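Local coordinates for protein tapirin (Caldicellulosiruptor hydrothermalis, PDB 6N2C) that probably binds cellulose through its beta-helical C-terminal domain, helping the cell adhere to plant biomass, and carries a zinc ion, at residues N497-N501 with Q513-I517. Sequence-based numbering, arbitrary orientation. Where two conformers were deposited one is given.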
ATOM      1  N   ASN A 497      28.254 -16.025  -2.817  1.00 27.48           N
ATOM      2  CA  ASN A 497      27.995 -17.382  -3.386  1.00 29.78           C
ATOM      3  C   ASN A 497      28.457 -18.526  -2.413  1.00 25.47           C
ATOM      4  O   ASN A 497      27.835 -19.585  -2.286  1.00 28.81           O
ATOM      5  CB  ASN A 497      28.651 -17.564  -4.756  1.00 33.43           C
ATOM      6  CG  ASN A 497      27.782 -16.963  -5.867  1.00 40.99           C
ATOM      7  OD1 ASN A 497      26.556 -17.173  -5.926  1.00 38.32           O
ATOM      8  ND2 ASN A 497      28.405 -16.190  -6.732  1.00 47.76           N
ATOM      9  N   GLU A 498      29.539 -18.249  -1.744  1.00 25.93           N
ATOM     10  CA  GLU A 498      30.129 -19.206  -0.815  1.00 31.59           C
ATOM     11  C   GLU A 498      29.171 -19.544   0.356  1.00 27.15           C
ATOM     12  O   GLU A 498      29.018 -20.712   0.695  1.00 28.45           O
ATOM     13  CB  GLU A 498      31.426 -18.613  -0.279  1.00 36.58           C
ATOM     14  CG  GLU A 498      32.286 -19.587   0.488  1.00 52.62           C
ATOM     15  CD  GLU A 498      33.494 -18.931   1.166  1.00 58.23           C
ATOM     16  OE1 GLU A 498      34.354 -19.727   1.638  1.00 65.08           O
ATOM     17  OE2 GLU A 498      33.580 -17.663   1.245  1.00 57.94           O
ATOM     18  N   ILE A 499      28.520 -18.525   0.933  1.00 22.16           N
ATOM     19  CA  ILE A 499      27.555 -18.820   2.004  1.00 21.61           C
ATOM     20  C   ILE A 499      26.339 -19.498   1.498  1.00 20.94           C
ATOM     21  O   ILE A 499      25.788 -20.460   2.116  1.00 20.09           O
ATOM     22  CB  ILE A 499      27.278 -17.583   2.893  1.00 23.22           C
ATOM     23  CG1 ILE A 499      26.486 -18.002   4.134  1.00 23.18           C
ATOM     24  CG2 ILE A 499      26.576 -16.470   2.163  1.00 23.66           C
ATOM     25  CD1 ILE A 499      26.455 -16.970   5.238  1.00 24.50           C
ATOM     26  N   PHE A 500      25.825 -19.076   0.329  1.00 22.15           N
ATOM     27  CA  PHE A 500      24.678 -19.774  -0.173  1.00 23.53           C
ATOM     28  C   PHE A 500      24.946 -21.242  -0.503  1.00 25.71           C
ATOM     29  O   PHE A 500      24.044 -22.088  -0.358  1.00 26.30           O
ATOM     30  CB  PHE A 500      24.023 -19.068  -1.402  1.00 23.71           C
ATOM     31  CG  PHE A 500      23.263 -17.828  -1.039  1.00 23.28           C
ATOM     32  CD1 PHE A 500      22.133 -17.942  -0.292  1.00 24.42           C
ATOM     33  CD2 PHE A 500      23.639 -16.577  -1.449  1.00 24.70           C
ATOM     34  CE1 PHE A 500      21.408 -16.814   0.068  1.00 24.98           C
ATOM     35  CE2 PHE A 500      22.881 -15.447  -1.089  1.00 25.48           C
ATOM     36  CZ  PHE A 500      21.782 -15.598  -0.281  1.00 21.85           C
ATOM     37  N   ASN A 501      26.141 -21.547  -0.942  0.61 29.56           N
ATOM     38  CA  ASN A 501      26.470 -22.957  -1.205  0.61 32.66           C
ATOM     39  C   ASN A 501      26.579 -23.825   0.080  0.61 33.58           C
ATOM     40  O   ASN A 501      26.692 -25.033  -0.019  0.61 33.69           O
ATOM     41  CB  ASN A 501      27.716 -23.046  -2.076  0.61 33.08           C
ATOM     42  CG  ASN A 501      27.394 -22.868  -3.547  0.61 34.85           C
ATOM     43  OD1 ASN A 501      27.902 -21.967  -4.199  0.61 44.05           O
ATOM     44  ND2 ASN A 501      26.537 -23.728  -4.077  0.61 42.72           N
ATOM     45  N   GLN A 513      20.212 -22.128   8.491  1.00 18.69           N
ATOM     46  CA  GLN A 513      19.860 -20.739   8.394  1.00 15.51           C
ATOM     47  C   GLN A 513      20.986 -19.942   7.849  1.00 15.51           C
ATOM     48  O   GLN A 513      22.131 -20.247   8.064  1.00 13.68           O
ATOM     49  CB  GLN A 513      19.374 -20.199   9.716  1.00 14.70           C
ATOM     50  CG  GLN A 513      18.238 -20.981  10.441  1.00 15.79           C
ATOM     51  CD  GLN A 513      17.985 -20.649  11.876  1.00 17.31           C
ATOM     52  OE1 GLN A 513      18.784 -19.919  12.502  1.00 18.35           O
ATOM     53  NE2 GLN A 513      16.919 -21.234  12.470  1.00 16.49           N
ATOM     54  N   ILE A 514      20.618 -18.833   7.173  1.00 14.32           N
ATOM     55  CA  ILE A 514      21.582 -18.003   6.470  1.00 14.39           C
ATOM     56  C   ILE A 514      21.334 -16.564   6.864  1.00 15.16           C
ATOM     57  O   ILE A 514      20.230 -16.077   6.698  1.00 14.93           O
ATOM     58  CB  ILE A 514      21.474 -18.181   4.944  1.00 16.39           C
ATOM     59  CG1 ILE A 514      21.797 -19.612   4.471  1.00 16.89           C
ATOM     60  CG2 ILE A 514      22.350 -17.188   4.211  1.00 17.83           C
ATOM     61  CD1 ILE A 514      23.205 -19.956   4.677  1.00 21.04           C
ATOM     62  N   PHE A 515      22.384 -15.880   7.329  1.00 13.80           N
ATOM     63  CA  PHE A 515      22.265 -14.473   7.708  1.00 14.42           C
ATOM     64  C   PHE A 515      23.356 -13.686   6.982  1.00 14.54           C
ATOM     65  O   PHE A 515      24.553 -13.909   7.228  1.00 15.10           O
ATOM     66  CB  PHE A 515      22.405 -14.338   9.243  1.00 14.94           C
ATOM     67  CG  PHE A 515      21.393 -15.103   9.966  1.00 13.53           C
ATOM     68  CD1 PHE A 515      20.131 -14.613  10.205  1.00 13.52           C
ATOM     69  CD2 PHE A 515      21.682 -16.434  10.375  1.00 13.98           C
ATOM     70  CE1 PHE A 515      19.168 -15.358  10.876  1.00 12.65           C
ATOM     71  CE2 PHE A 515      20.719 -17.161  10.991  1.00 12.82           C
ATOM     72  CZ  PHE A 515      19.510 -16.641  11.280  1.00 13.17           C
ATOM     73  N   VAL A 516      22.933 -12.776   6.111  1.00 14.14           N
ATOM     74  CA  VAL A 516      23.838 -11.943   5.303  1.00 13.34           C
ATOM     75  C   VAL A 516      23.617 -10.480   5.547  1.00 14.15           C
ATOM     76  O   VAL A 516      22.492  -9.980   5.435  1.00 13.71           O
ATOM     77  CB  VAL A 516      23.730 -12.299   3.814  1.00 15.09           C
ATOM     78  CG1 VAL A 516      24.733 -11.475   3.030  1.00 16.39           C
ATOM     79  CG2 VAL A 516      23.991 -13.735   3.571  1.00 14.55           C
ATOM     80  N   ILE A 517      24.685  -9.753   5.923  1.00 13.83           N
ATOM     81  CA  ILE A 517      24.632  -8.335   6.108  1.00 14.32           C
ATOM     82  C   ILE A 517      25.792  -7.741   5.316  1.00 16.44           C
ATOM     83  O   ILE A 517      26.959  -8.029   5.695  1.00 13.50           O
ATOM     84  CB  ILE A 517      24.735  -7.919   7.561  1.00 14.46           C
ATOM     85  CG1 ILE A 517      23.611  -8.566   8.424  1.00 14.04           C
ATOM     86  CG2 ILE A 517      24.605  -6.375   7.653  1.00 14.64           C
ATOM     87  CD1 ILE A 517      24.030  -9.920   8.996  1.00 13.64           C
TER
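The C-terminal part of helix 494-500 lies against one face of strand 513-518, with the CA atoms of Ile499 and Ile514 the nearest pair at 7.5 Å. Within segment 497-501, Asn501 N donates a hydrogen bond to Asn497 O at 2.9 Å, the i to i-4 pairing of an alpha-helical turn. The alternation of the strand sends the CA-to-CB bonds of Ile514 and Val516 toward the helix and that of Phe515 away from it, so the join is made largely by apolar side chains, which also touch backbone carbonyls. Ile499, pointing at the strand, sits between the two beta-branched residues: its CG1 is 3.9 Å from Ile514 CD1, and its CG2 is 4.0 Å from Val516 CG2. The tip of Ile514 also reaches the helix backbone, its CD1 lying 3.7 Å from Ile499 O. Branched aliphatic chains suit these places, since they fit an extended backbone and offer methyl groups to a buried interface. Phe500 leaves the helix sideways, but its ring swings nearer, bringing CE1 to 4.3 Å from Ile514 CG2; the ring also touches Ile522 and Val524 of strand 522-524 and Leu535 of strand 534-537. Asn497 and Glu498, polar and exposed, suit the helix's solvent side. On the strand's other face Phe515 packs on Val534 and Pro556, its side chain about 7 Å from that of the zinc ligand Asp532. Ile499 also meets Tyr484 and Leu486, so the helix lies across two neighbouring parallel strands, the arrangement of a beta-alpha-beta unit (483-488, 494-500, 513-518), here closing one end of the parallel beta-helix.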